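PDB 3GJA: CytC3 from Streptomyces, which acts as a nonheme iron halogenase of biosynthesis, probably chlorinating an unactivated carbon of an amino acid substrate tethered to a carrier protein. Local coordinates for residues Arg46-Arg51 and Tyr68-Asp73; Phe10-Glu15 and Val87-Ser92; Pro130-Pro135 and Val265-Gly270; Ser156-Gly161 and Ala221-Leu226. One frame throughout, in Å; residues are numbered along the deposited sequence.

In the fold
The four contacts lie around the antiparallel sheet of a cupin-type fold. The centres of the contacts are about 24 to 32 Å apart, and none of the contacts touch. Along the chain, contact 1 falls between the two segments of contact 2. Contact 3 opens later, and contact 4 falls between its two segments. Strand 98-108 is common ground: contact 1 reaches Phe105, contact 2 reaches Leu98, contact 3 reaches Trp101, and Gly161 of contact 4 bonds to Lys108. Contacts 2 and 4 also share strand 25-30. Contacts 1 and 3 approach to about 4 Å at their nearest atoms. Segments far apart in sequence are thus gathered on one barrel.

Contact 1. Residues Arg46-Arg51 and Tyr68-Asp73; sequences RQLLDR and YDRHLD
Arg70 carries most of this contact. Its side chain leaves a short 3-10 segment and reaches toward the C-terminal end of helix 34-49. The chain is bent at chi2 (-63°) and again at chi3, so the guanidinium turns back toward Asp73 of its own segment. There NH1 of Arg70 makes a salt bridge to OD2 of Asp73 at 2.8 Å. A weak bond from the same NH1 goes to OD1 of Asp73. Asn67 accepts a hydrogen bond from NE of Arg70. CD2 of Leu48 lies over one face of the Arg70 guanidinium, nearest to CG of Arg70 at 4.0 Å. Leu48 also rests on Ile74 and Phe105. Arg51 crosses Arg70 at about a right angle. Its CG is 3.3 Å from NH2 of Arg70. The two guanidinium planes are 89° apart, and NH1 of Arg51 lies 3.3 Å from NE of Arg70. These are two donors of like charge, and Asp73 probably offsets part of the repulsion. NH2 of Arg51 bonds to O of Tyr56 and to a water that also donates to O of Tyr68. A second water donates to O of Asp50 and to OD2 of Asp73. The contact joins a helix end to the loop between helices 62-65 and 75-82, on the helical outer layer packed against the beta barrel of a cupin fold.

Contact 2. Residues Phe10-Glu15 and Val87-Ser92; sequences FTFSPE and VDRVGS
Two hydrogen bonds tie segment 10-15 to helix 84-94. N of Phe10 donates to OD2 of Asp88 at 3.0 Å, meeting it 27° above the carboxylate plane. N of Phe12 donates to OG of Ser92 at 2.9 Å in a straighter bond. Ser92 OG in turn donates to O of Asp88, 2.7 Å away and one turn back, so this hydroxyl both gives and accepts. That carbonyl also takes the backbone N of Ser92. CG2 of Thr11 is pressed to 2.9 Å from OG of Ser92, a close approach. The N-terminal chain thus lies on helix 84-94 at the side of the barrel sheet, with Phe12 also on Ile26 and Val29 of strand 25-30. The segment includes the start of helix 14-23, which Ser13 and Glu16 cap in a capping box. Apolar contact centres on Phe12. CG of Arg89 stands over the ring face in a CH-pi contact, 3.7 Å from the centroid. CD of Arg89 is 3.3 Å from CZ of Phe12. CB of Phe10 meets CB of Asp88 at 3.6 Å. Both charged groups also have partners outside: Asp88 OD1 forms a salt bridge with Arg315, and Arg89 NE bonds to O of Glu85. CD1 of Phe10 lies over one face of the Arg89 guanidinium.

Contact 3. Residues Pro130-Pro135 and Val265-Gly270; sequences PQIIWP and VQVYPG. With ACT (acetate ion), chain C.
Val265 sets CG2 over the centre of the Trp134 indole, 3.5 Å from the centroid of its five-membered ring, a CH-pi contact. CG1 of Val265 meets CG2 of Ile132 at 3.8 Å. Ile132 and Val267, the non-hydrogen-bonded pair, lie side by side on the same face. On the face of Ile133 and Gln266, CG1 of Ile133 meets CG of Pro269 at 3.7 Å. Strands 132-133 and 266-267 form a small antiparallel sheet, separate from the six-stranded one. Ile132 and Val267 pack it on Trp101 of the larger sheet's strand 98-108. In the hydrogen-bonded pair, Gln266 N donates to Ile133 O at 2.9 Å, and Ile133 N to Gln266 O. N of Tyr268 donates to O of Gln131 at 2.8 Å, from 31° above the carbonyl plane. At the polar edge, Arg102 bonds to OE1 of Gln131 and to the Tyr268 hydroxyl. NE2 of Gln131 bonds to Thr122 O and to an acetate, probably from the crystallisation liquor, that Lys62, Arg102 and His125 also hold.

Contact 4. Residues Ser156-Gly161 and Ala221-Leu226; sequences STEQNG and AYPMVL
A single antiparallel beta bridge joins two loops here, one after strand 147-152 and one leading to strand 230-235 of the barrel sheet. Ser156 and Leu226 are its hydrogen-bonded pair. N of Ser156 donates to O of Leu226 at 2.9 Å, and N of Leu226 returns the bond to O of Ser156 at 2.9 Å. Both bonds are nearly straight and lie in the carbonyl planes. Val225 CA adds a CA-H...O contact to O of Ser156 at 3.3 Å. CG1 of Val225 also touches that oxygen. Past the bridge the first loop folds back in a type I turn from Glu158 to Gly161. Thr157 OG1 accepts from N of Asn160 at 2.9 Å, an ST motif that overlaps the turn. Glu158, extended beyond CG, crosses Pro223 obliquely. CG of Glu158 lies 3.8 Å from CB of Pro223, and its carboxylate carbon CD lies as near to CG of Pro223. Trp150 packs on both Ser156 and Leu226, while Gly161 O bonds to Lys108 and Arg253. The Ser156 hydroxyl lies anti to its backbone N (chi1 -178°). One water links it to the other loop, 2.7 Å from OG of Ser156 and donating to O of Met224 at 2.8 Å.

Contact 1. Residues Arg46-Arg51 and Tyr68-Asp73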
loop_
_atom_site.group_PDB
_atom_site.type_symbol
_atom_site.label_atom_id
_atom_site.label_comp_id
_atom_site.label_asym_id
_atom_site.label_seq_id
_atom_site.Cartn_x
_atom_site.Cartn_y
_atom_site.Cartn_z
ATOM N N ARG A 46 3.889 -19.045 3.227
ATOM C CA ARG A 46 5.051 -19.922 3.173
ATOM C C ARG A 46 6.137 -19.310 2.303
ATOM O O ARG A 46 7.317 -19.367 2.640
ATOM C CB ARG A 46 4.697 -21.289 2.588
ATOM C CG ARG A 46 3.745 -22.130 3.415
ATOM C CD ARG A 46 3.860 -23.590 2.986
ATOM N NE ARG A 46 3.946 -23.708 1.529
ATOM C CZ ARG A 46 2.915 -23.542 0.706
ATOM N NH1 ARG A 46 1.713 -23.260 1.193
ATOM N NH2 ARG A 46 3.098 -23.633 -0.607
ATOM N N GLN A 47 5.735 -18.725 1.180
ATOM C CA GLN A 47 6.694 -18.132 0.264
ATOM C C GLN A 47 7.455 -16.942 0.837
ATOM O O GLN A 47 8.567 -16.651 0.400
ATOM C CB GLN A 47 5.998 -17.753 -1.044
ATOM C CG GLN A 47 5.747 -18.965 -1.936
ATOM C CD GLN A 47 4.862 -18.666 -3.117
ATOM O OE1 GLN A 47 4.763 -19.470 -4.047
ATOM N NE2 GLN A 47 4.203 -17.516 -3.093
ATOM N N LEU A 48 6.872 -16.256 1.814
ATOM C CA LEU A 48 7.572 -15.128 2.419
ATOM C C LEU A 48 8.840 -15.655 3.102
ATOM O O LEU A 48 9.854 -14.974 3.147
ATOM C CB LEU A 48 6.684 -14.421 3.452
ATOM C CG LEU A 48 5.468 -13.627 2.957
ATOM C CD1 LEU A 48 4.676 -13.132 4.156
ATOM C CD2 LEU A 48 5.914 -12.447 2.091
ATOM N N LEU A 49 8.770 -16.880 3.616
ATOM C CA LEU A 49 9.891 -17.505 4.311
ATOM C C LEU A 49 11.153 -17.596 3.468
ATOM O O LEU A 49 12.263 -17.462 3.986
ATOM C CB LEU A 49 9.494 -18.908 4.786
ATOM C CG LEU A 49 8.888 -19.104 6.184
ATOM C CD1 LEU A 49 8.501 -17.770 6.805
ATOM C CD2 LEU A 49 7.693 -20.034 6.084
ATOM N N ASP A 50 10.979 -17.830 2.169
ATOM C CA ASP A 50 12.109 -17.940 1.248
ATOM C C ASP A 50 12.454 -16.572 0.670
ATOM O O ASP A 50 11.703 -16.015 -0.128
ATOM C CB ASP A 50 11.774 -18.932 0.129
ATOM C CG ASP A 50 12.751 -18.864 -1.036
ATOM O OD1 ASP A 50 13.900 -18.419 -0.847
ATOM O OD2 ASP A 50 12.368 -19.274 -2.149
ATOM N N ARG A 51 13.600 -16.039 1.080
ATOM C CA ARG A 51 14.041 -14.727 0.624
ATOM C C ARG A 51 15.147 -14.820 -0.419
ATOM O O ARG A 51 15.772 -13.812 -0.751
ATOM C CB ARG A 51 14.543 -13.896 1.817
ATOM C CG ARG A 51 13.475 -13.559 2.855
ATOM C CD ARG A 51 14.026 -12.650 3.961
ATOM N NE ARG A 51 14.459 -11.363 3.424
ATOM C CZ ARG A 51 13.648 -10.354 3.111
ATOM N NH1 ARG A 51 12.338 -10.461 3.290
ATOM N NH2 ARG A 51 14.150 -9.236 2.590
ATOM N N TYR A 68 8.909 -5.622 3.150
ATOM C CA TYR A 68 8.634 -4.595 2.152
ATOM C C TYR A 68 8.899 -5.111 0.745
ATOM O O TYR A 68 9.821 -5.899 0.517
ATOM C CB TYR A 68 9.545 -3.382 2.362
ATOM C CG TYR A 68 9.137 -2.410 3.442
ATOM C CD1 TYR A 68 8.423 -2.830 4.572
ATOM C CD2 TYR A 68 9.509 -1.070 3.360
ATOM C CE1 TYR A 68 8.092 -1.932 5.590
ATOM C CE2 TYR A 68 9.185 -0.165 4.368
ATOM C CZ TYR A 68 8.477 -0.603 5.477
ATOM O OH TYR A 68 8.153 0.298 6.462
ATOM N N ASP A 69 8.072 -4.645 -0.183
ATOM C CA ASP A 69 8.188 -4.937 -1.602
ATOM C C ASP A 69 8.405 -6.377 -2.075
ATOM O O ASP A 69 9.250 -6.636 -2.939
ATOM C CB ASP A 69 9.276 -4.031 -2.185
ATOM C CG ASP A 69 9.022 -2.564 -1.891
ATOM O OD1 ASP A 69 7.849 -2.147 -1.978
ATOM O OD2 ASP A 69 9.981 -1.825 -1.584
ATOM N N ARG A 70 7.628 -7.308 -1.538
ATOM C CA ARG A 70 7.750 -8.695 -1.953
ATOM C C ARG A 70 6.993 -8.950 -3.245
ATOM O O ARG A 70 7.038 -10.051 -3.793
ATOM C CB ARG A 70 7.250 -9.614 -0.855
ATOM C CG ARG A 70 8.131 -9.551 0.364
ATOM C CD ARG A 70 9.534 -10.036 0.032
ATOM N NE ARG A 70 9.927 -10.996 1.043
ATOM C CZ ARG A 70 10.141 -12.283 0.818
ATOM N NH1 ARG A 70 10.023 -12.788 -0.401
ATOM N NH2 ARG A 70 10.419 -13.073 1.839
ATOM N N HIS A 71 6.295 -7.928 -3.732
ATOM C CA HIS A 71 5.581 -8.061 -4.989
ATOM C C HIS A 71 6.627 -8.090 -6.109
ATOM O O HIS A 71 6.298 -8.287 -7.278
ATOM C CB HIS A 71 4.621 -6.888 -5.204
ATOM C CG HIS A 71 5.290 -5.551 -5.190
ATOM N ND1 HIS A 71 5.762 -4.966 -4.034
ATOM C CD2 HIS A 71 5.601 -4.699 -6.198
ATOM C CE1 HIS A 71 6.337 -3.813 -4.330
ATOM N NE2 HIS A 71 6.254 -3.628 -5.636
ATOM N N LEU A 72 7.893 -7.888 -5.743
ATOM C CA LEU A 72 8.970 -7.911 -6.719
ATOM C C LEU A 72 9.641 -9.278 -6.814
ATOM O O LEU A 72 10.548 -9.465 -7.617
ATOM C CB LEU A 72 10.013 -6.830 -6.412
ATOM C CG LEU A 72 9.494 -5.402 -6.618
ATOM C CD1 LEU A 72 10.605 -4.407 -6.360
ATOM C CD2 LEU A 72 8.955 -5.247 -8.026
ATOM N N ASP A 73 9.215 -10.233 -5.994
ATOM C CA ASP A 73 9.797 -11.569 -6.095
ATOM C C ASP A 73 8.782 -12.707 -5.924
ATOM O O ASP A 73 9.043 -13.845 -6.327
ATOM C CB ASP A 73 10.989 -11.740 -5.131
ATOM C CG ASP A 73 10.581 -11.840 -3.676
ATOM O OD1 ASP A 73 10.072 -10.842 -3.118
ATOM O OD2 ASP A 73 10.795 -12.926 -3.087
HETATM O O HOH W 1 12.523 -15.032 -2.847
HETATM O O HOH W 2 11.789 -7.404 2.475
#

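Contact 2. Residues Phe10-Glu15 and Val87-Ser92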
loop_
_atom_site.group_PDB
_atom_site.type_symbol
_atom_site.label_atom_id
_atom_site.label_comp_id
_atom_site.label_asym_id
_atom_site.label_seq_id
_atom_site.Cartn_x
_atom_site.Cartn_y
_atom_site.Cartn_z
ATOM N N PHE A 10 -13.384 -1.898 -13.283
ATOM C CA PHE A 10 -13.608 -1.668 -11.857
ATOM C C PHE A 10 -13.471 -0.203 -11.455
ATOM O O PHE A 10 -13.237 0.117 -10.291
ATOM C CB PHE A 10 -12.661 -2.541 -11.035
ATOM C CG PHE A 10 -12.954 -4.006 -11.151
ATOM C CD1 PHE A 10 -14.013 -4.572 -10.450
ATOM C CD2 PHE A 10 -12.207 -4.813 -12.000
ATOM C CE1 PHE A 10 -14.326 -5.923 -10.596
ATOM C CE2 PHE A 10 -12.512 -6.161 -12.155
ATOM C CZ PHE A 10 -13.573 -6.716 -11.452
ATOM N N THR A 11 -13.629 0.683 -12.430
ATOM C CA THR A 11 -13.549 2.118 -12.205
ATOM C C THR A 11 -14.624 2.533 -11.207
ATOM O O THR A 11 -15.715 1.977 -11.203
ATOM C CB THR A 11 -13.786 2.891 -13.520
ATOM O OG1 THR A 11 -12.809 2.495 -14.488
ATOM C CG2 THR A 11 -13.688 4.393 -13.287
ATOM N N PHE A 12 -14.319 3.503 -10.354
ATOM C CA PHE A 12 -15.309 3.968 -9.392
ATOM C C PHE A 12 -16.357 4.823 -10.093
ATOM O O PHE A 12 -16.088 5.442 -11.120
ATOM C CB PHE A 12 -14.660 4.814 -8.297
ATOM C CG PHE A 12 -14.055 4.017 -7.183
ATOM C CD1 PHE A 12 -14.785 3.015 -6.549
ATOM C CD2 PHE A 12 -12.772 4.305 -6.729
ATOM C CE1 PHE A 12 -14.249 2.313 -5.472
ATOM C CE2 PHE A 12 -12.223 3.611 -5.654
ATOM C CZ PHE A 12 -12.963 2.612 -5.023
ATOM N N SER A 13 -17.554 4.855 -9.525
ATOM C CA SER A 13 -18.632 5.657 -10.074
ATOM C C SER A 13 -18.343 7.091 -9.650
ATOM O O SER A 13 -17.529 7.324 -8.759
ATOM C CB SER A 13 -19.967 5.219 -9.478
ATOM O OG SER A 13 -20.036 5.562 -8.103
ATOM N N PRO A 14 -18.999 8.074 -10.281
ATOM C CA PRO A 14 -18.747 9.465 -9.892
ATOM C C PRO A 14 -19.087 9.713 -8.422
ATOM O O PRO A 14 -18.447 10.528 -7.755
ATOM C CB PRO A 14 -19.640 10.255 -10.848
ATOM C CG PRO A 14 -20.757 9.292 -11.144
ATOM C CD PRO A 14 -20.016 8.001 -11.343
ATOM N N GLU A 15 -20.089 8.998 -7.919
ATOM C CA GLU A 15 -20.509 9.137 -6.530
ATOM C C GLU A 15 -19.435 8.609 -5.576
ATOM O O GLU A 15 -19.069 9.267 -4.599
ATOM C CB GLU A 15 -21.810 8.372 -6.289
ATOM C CG GLU A 15 -22.352 8.527 -4.876
ATOM C CD GLU A 15 -23.585 7.677 -4.614
ATOM O OE1 GLU A 15 -24.558 7.778 -5.395
ATOM O OE2 GLU A 15 -23.584 6.914 -3.620
ATOM N N VAL A 87 -6.230 -1.615 -9.331
ATOM C CA VAL A 87 -5.781 -0.607 -10.285
ATOM C C VAL A 87 -6.879 0.254 -10.914
ATOM O O VAL A 87 -6.729 1.470 -11.009
ATOM C CB VAL A 87 -4.939 -1.268 -11.396
ATOM C CG1 VAL A 87 -4.633 -0.265 -12.494
ATOM C CG2 VAL A 87 -3.647 -1.806 -10.799
ATOM N N ASP A 88 -7.977 -0.351 -11.349
ATOM C CA ASP A 88 -9.041 0.457 -11.937
ATOM C C ASP A 88 -9.609 1.428 -10.905
ATOM O O ASP A 88 -9.974 2.557 -11.236
ATOM C CB ASP A 88 -10.186 -0.411 -12.475
ATOM C CG ASP A 88 -9.777 -1.259 -13.666
ATOM O OD1 ASP A 88 -8.747 -0.952 -14.300
ATOM O OD2 ASP A 88 -10.506 -2.230 -13.967
ATOM N N ARG A 89 -9.691 0.990 -9.651
ATOM C CA ARG A 89 -10.234 1.850 -8.607
ATOM C C ARG A 89 -9.269 2.961 -8.219
ATOM O O ARG A 89 -9.678 4.113 -8.084
ATOM C CB ARG A 89 -10.646 1.018 -7.386
ATOM C CG ARG A 89 -11.983 0.305 -7.598
ATOM C CD ARG A 89 -12.509 -0.386 -6.353
ATOM N NE ARG A 89 -12.342 -1.827 -6.442
ATOM C CZ ARG A 89 -13.333 -2.712 -6.380
ATOM N NH1 ARG A 89 -14.585 -2.317 -6.221
ATOM N NH2 ARG A 89 -13.065 -4.000 -6.486
ATOM N N VAL A 90 -7.993 2.633 -8.055
ATOM C CA VAL A 90 -7.020 3.658 -7.707
ATOM C C VAL A 90 -6.947 4.659 -8.861
ATOM O O VAL A 90 -6.907 5.873 -8.646
ATOM C CB VAL A 90 -5.619 3.059 -7.480
ATOM C CG1 VAL A 90 -4.605 4.176 -7.258
ATOM C CG2 VAL A 90 -5.642 2.128 -6.278
ATOM N N GLY A 91 -6.946 4.128 -10.083
ATOM C CA GLY A 91 -6.879 4.955 -11.277
ATOM C C GLY A 91 -8.002 5.967 -11.375
ATOM O O GLY A 91 -7.809 7.054 -11.910
ATOM N N SER A 92 -9.181 5.612 -10.875
ATOM C CA SER A 92 -10.316 6.525 -10.896
ATOM C C SER A 92 -10.054 7.696 -9.949
ATOM O O SER A 92 -10.706 8.736 -10.041
ATOM C CB SER A 92 -11.583 5.811 -10.432
ATOM O OG SER A 92 -11.757 4.582 -11.102
#

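Contact 3. Residues Pro130-Pro135 and Val265-Gly270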
loop_
_atom_site.group_PDB
_atom_site.type_symbol
_atom_site.label_atom_id
_atom_site.label_comp_id
_atom_site.label_asym_id
_atom_site.label_seq_id
_atom_site.Cartn_x
_atom_site.Cartn_y
_atom_site.Cartn_z
ATOM N N PRO A 130 12.046 12.507 2.497
ATOM C CA PRO A 130 10.738 12.240 1.902
ATOM C C PRO A 130 10.929 11.160 0.842
ATOM O O PRO A 130 11.779 11.293 -0.039
ATOM C CB PRO A 130 10.355 13.589 1.308
ATOM C CG PRO A 130 11.673 14.105 0.843
ATOM C CD PRO A 130 12.589 13.789 2.014
ATOM N N GLN A 131 10.156 10.085 0.938
ATOM C CA GLN A 131 10.274 8.991 -0.019
ATOM C C GLN A 131 9.383 9.254 -1.222
ATOM O O GLN A 131 9.526 8.621 -2.267
ATOM C CB GLN A 131 9.885 7.668 0.650
ATOM C CG GLN A 131 10.632 7.397 1.951
ATOM C CD GLN A 131 10.163 6.136 2.665
ATOM O OE1 GLN A 131 10.757 5.071 2.525
ATOM N NE2 GLN A 131 9.087 6.256 3.431
ATOM N N ILE A 132 8.480 10.217 -1.069
ATOM C CA ILE A 132 7.531 10.571 -2.114
ATOM C C ILE A 132 7.478 12.084 -2.316
ATOM O O ILE A 132 7.333 12.840 -1.354
ATOM C CB ILE A 132 6.111 10.067 -1.736
ATOM C CG1 ILE A 132 6.068 8.534 -1.790
ATOM C CG2 ILE A 132 5.062 10.698 -2.641
ATOM C CD1 ILE A 132 6.282 7.945 -3.183
ATOM N N ILE A 133 7.594 12.521 -3.570
ATOM C CA ILE A 133 7.540 13.949 -3.891
ATOM C C ILE A 133 6.691 14.228 -5.130
ATOM O O ILE A 133 7.017 13.778 -6.228
ATOM C CB ILE A 133 8.947 14.535 -4.153
ATOM C CG1 ILE A 133 9.790 14.506 -2.875
ATOM C CG2 ILE A 133 8.823 15.972 -4.649
ATOM C CD1 ILE A 133 9.302 15.446 -1.798
ATOM N N TRP A 134 5.599 14.961 -4.944
ATOM C CA TRP A 134 4.727 15.328 -6.054
ATOM C C TRP A 134 5.217 16.664 -6.610
ATOM O O TRP A 134 5.838 17.452 -5.895
ATOM C CB TRP A 134 3.285 15.515 -5.588
ATOM C CG TRP A 134 2.548 14.266 -5.259
ATOM C CD1 TRP A 134 2.845 13.371 -4.272
ATOM C CD2 TRP A 134 1.340 13.801 -5.877
ATOM N NE1 TRP A 134 1.894 12.377 -4.234
ATOM C CE2 TRP A 134 0.959 12.615 -5.207
ATOM C CE3 TRP A 134 0.543 14.270 -6.932
ATOM C CZ2 TRP A 134 -0.191 11.887 -5.555
ATOM C CZ3 TRP A 134 -0.603 13.547 -7.279
ATOM C CH2 TRP A 134 -0.956 12.368 -6.588
ATOM N N PRO A 135 4.939 16.939 -7.895
ATOM C CA PRO A 135 5.378 18.210 -8.481
ATOM C C PRO A 135 4.590 19.360 -7.861
ATOM O O PRO A 135 3.438 19.186 -7.458
ATOM C CB PRO A 135 5.079 18.026 -9.965
ATOM C CG PRO A 135 3.876 17.124 -9.954
ATOM C CD PRO A 135 4.245 16.108 -8.895
ATOM N N VAL A 265 4.944 11.609 -10.140
ATOM C CA VAL A 265 5.545 11.636 -8.816
ATOM C C VAL A 265 6.921 10.989 -8.772
ATOM O O VAL A 265 7.172 9.977 -9.433
ATOM C CB VAL A 265 4.631 10.940 -7.789
ATOM C CG1 VAL A 265 5.317 10.883 -6.420
ATOM C CG2 VAL A 265 3.313 11.683 -7.699
ATOM N N GLN A 266 7.815 11.577 -7.988
ATOM C CA GLN A 266 9.154 11.032 -7.847
ATOM C C GLN A 266 9.246 10.124 -6.623
ATOM O O GLN A 266 8.867 10.502 -5.509
ATOM C CB GLN A 266 10.177 12.155 -7.734
ATOM C CG GLN A 266 10.216 13.064 -8.940
ATOM C CD GLN A 266 11.437 13.951 -8.935
ATOM O OE1 GLN A 266 12.558 13.483 -9.141
ATOM N NE2 GLN A 266 11.233 15.238 -8.686
ATOM N N VAL A 267 9.758 8.923 -6.845
ATOM C CA VAL A 267 9.905 7.938 -5.794
ATOM C C VAL A 267 11.357 7.891 -5.374
ATOM O O VAL A 267 12.253 7.803 -6.210
ATOM C CB VAL A 267 9.451 6.557 -6.291
ATOM C CG1 VAL A 267 9.710 5.488 -5.230
ATOM C CG2 VAL A 267 7.975 6.620 -6.644
ATOM N N TYR A 268 11.592 7.946 -4.070
ATOM C CA TYR A 268 12.954 7.935 -3.568
ATOM C C TYR A 268 13.767 9.013 -4.311
ATOM O O TYR A 268 14.813 8.731 -4.888
ATOM C CB TYR A 268 13.572 6.545 -3.767
ATOM C CG TYR A 268 12.899 5.453 -2.953
ATOM C CD1 TYR A 268 12.793 5.557 -1.565
ATOM C CD2 TYR A 268 12.382 4.307 -3.569
ATOM C CE1 TYR A 268 12.191 4.549 -0.803
ATOM C CE2 TYR A 268 11.776 3.289 -2.818
ATOM C CZ TYR A 268 11.688 3.415 -1.436
ATOM O OH TYR A 268 11.131 2.409 -0.678
ATOM N N PRO A 269 13.279 10.268 -4.293
ATOM C CA PRO A 269 13.952 11.389 -4.960
ATOM C C PRO A 269 15.408 11.496 -4.533
ATOM O O PRO A 269 15.775 11.076 -3.435
ATOM C CB PRO A 269 13.121 12.597 -4.534
ATOM C CG PRO A 269 12.616 12.199 -3.183
ATOM C CD PRO A 269 12.196 10.762 -3.424
ATOM N N GLY A 270 16.231 12.082 -5.392
ATOM C CA GLY A 270 17.644 12.164 -5.087
ATOM C C GLY A 270 18.076 10.732 -5.314
ATOM O O GLY A 270 17.869 10.198 -6.405
HETATM C C ACT C . 9.982 4.113 5.961
HETATM O O ACT C . 8.812 4.064 5.293
HETATM O OXT ACT C . 10.052 4.700 7.021
HETATM C CH3 ACT C . 11.204 3.439 5.393
#

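Contact 4. Residues Ser156-Gly161 and Ala221-Leu226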
loop_
_atom_site.group_PDB
_atom_site.type_symbol
_atom_site.label_atom_id
_atom_site.label_comp_id
_atom_site.label_asym_id
_atom_site.label_seq_id
_atom_site.Cartn_x
_atom_site.Cartn_y
_atom_site.Cartn_z
ATOM N N SER A 156 -10.219 -8.872 9.351
ATOM C CA SER A 156 -9.819 -7.751 10.188
ATOM C C SER A 156 -11.078 -7.348 10.934
ATOM O O SER A 156 -12.014 -6.798 10.349
ATOM C CB SER A 156 -9.312 -6.578 9.347
ATOM O OG SER A 156 -8.895 -5.519 10.188
ATOM N N THR A 157 -11.096 -7.647 12.225
ATOM C CA THR A 157 -12.246 -7.368 13.072
ATOM C C THR A 157 -11.912 -6.390 14.183
ATOM O O THR A 157 -10.757 -5.977 14.347
ATOM C CB THR A 157 -12.733 -8.647 13.744
ATOM O OG1 THR A 157 -11.708 -9.125 14.629
ATOM C CG2 THR A 157 -13.038 -9.723 12.698
ATOM N N GLU A 158 -12.932 -6.027 14.954
ATOM C CA GLU A 158 -12.725 -5.125 16.072
ATOM C C GLU A 158 -11.925 -5.872 17.123
ATOM O O GLU A 158 -11.026 -5.309 17.745
ATOM C CB GLU A 158 -14.057 -4.664 16.655
ATOM C CG GLU A 158 -14.797 -3.692 15.759
ATOM C CD GLU A 158 -16.009 -3.095 16.437
ATOM O OE1 GLU A 158 -15.829 -2.389 17.455
ATOM O OE2 GLU A 158 -17.139 -3.334 15.956
ATOM N N GLN A 159 -12.239 -7.149 17.302
ATOM C CA GLN A 159 -11.529 -7.966 18.278
ATOM C C GLN A 159 -10.062 -8.125 17.886
ATOM O O GLN A 159 -9.199 -8.224 18.751
ATOM C CB GLN A 159 -12.186 -9.344 18.403
ATOM C CG GLN A 159 -11.551 -10.199 19.483
ATOM C CD GLN A 159 -12.383 -11.416 19.845
ATOM O OE1 GLN A 159 -12.439 -12.397 19.101
ATOM N NE2 GLN A 159 -13.045 -11.352 20.996
ATOM N N ASN A 160 -9.814 -8.141 16.575
ATOM C CA ASN A 160 -8.478 -8.274 15.955
ATOM C C ASN A 160 -7.625 -7.012 15.958
ATOM O O ASN A 160 -6.447 -7.065 15.599
ATOM C CB ASN A 160 -8.612 -8.683 14.476
ATOM C CG ASN A 160 -8.243 -10.099 14.252
ATOM O OD1 ASN A 160 -7.688 -10.739 15.147
ATOM N ND2 ASN A 160 -8.531 -10.615 13.069
ATOM N N GLY A 161 -8.236 -5.882 16.290
ATOM C CA GLY A 161 -7.520 -4.620 16.283
ATOM C C GLY A 161 -7.589 -3.939 14.922
ATOM O O GLY A 161 -6.588 -3.392 14.440
ATOM N N ALA A 221 -15.867 5.659 17.224
ATOM C CA ALA A 221 -15.362 4.305 16.851
ATOM C C ALA A 221 -15.020 4.263 15.363
ATOM O O ALA A 221 -13.862 4.442 14.985
ATOM C CB ALA A 221 -16.414 3.241 17.185
ATOM N N TYR A 222 -16.029 4.031 14.527
ATOM C CA TYR A 222 -15.844 3.970 13.078
ATOM C C TYR A 222 -14.822 2.905 12.655
ATOM O O TYR A 222 -13.806 3.215 12.027
ATOM C CB TYR A 222 -15.376 5.323 12.553
ATOM C CG TYR A 222 -16.128 6.525 13.075
ATOM C CD1 TYR A 222 -15.926 6.996 14.376
ATOM C CD2 TYR A 222 -16.996 7.233 12.246
ATOM C CE1 TYR A 222 -16.564 8.148 14.831
ATOM C CE2 TYR A 222 -17.637 8.382 12.687
ATOM C CZ TYR A 222 -17.415 8.839 13.978
ATOM O OH TYR A 222 -18.024 10.003 14.391
ATOM N N PRO A 223 -15.083 1.634 12.982
ATOM C CA PRO A 223 -14.148 0.572 12.611
ATOM C C PRO A 223 -14.311 0.115 11.171
ATOM O O PRO A 223 -15.430 -0.002 10.671
ATOM C CB PRO A 223 -14.494 -0.533 13.594
ATOM C CG PRO A 223 -15.980 -0.405 13.684
ATOM C CD PRO A 223 -16.194 1.096 13.787
ATOM N N MET A 224 -13.193 -0.144 10.501
ATOM C CA MET A 224 -13.234 -0.622 9.123
ATOM C C MET A 224 -13.008 -2.135 9.145
ATOM O O MET A 224 -11.888 -2.622 8.944
ATOM C CB MET A 224 -12.159 0.075 8.278
ATOM C CG MET A 224 -12.139 -0.329 6.797
ATOM S SD MET A 224 -13.733 -0.160 5.924
ATOM C CE MET A 224 -13.912 1.634 5.858
ATOM N N VAL A 225 -14.086 -2.863 9.418
ATOM C CA VAL A 225 -14.064 -4.317 9.471
ATOM C C VAL A 225 -13.958 -4.866 8.050
ATOM O O VAL A 225 -14.651 -4.397 7.149
ATOM C CB VAL A 225 -15.348 -4.848 10.136
ATOM C CG1 VAL A 225 -15.381 -6.362 10.091
ATOM C CG2 VAL A 225 -15.412 -4.359 11.570
ATOM N N LEU A 226 -13.106 -5.869 7.853
ATOM C CA LEU A 226 -12.911 -6.439 6.524
ATOM C C LEU A 226 -12.890 -7.958 6.515
ATOM O O LEU A 226 -12.350 -8.588 7.412
ATOM C CB LEU A 226 -11.585 -5.941 5.927
ATOM C CG LEU A 226 -11.357 -4.433 5.776
ATOM C CD1 LEU A 226 -9.884 -4.166 5.451
ATOM C CD2 LEU A 226 -12.268 -3.878 4.693
HETATM O O HOH W 3 -9.123 -3.005 9.213
#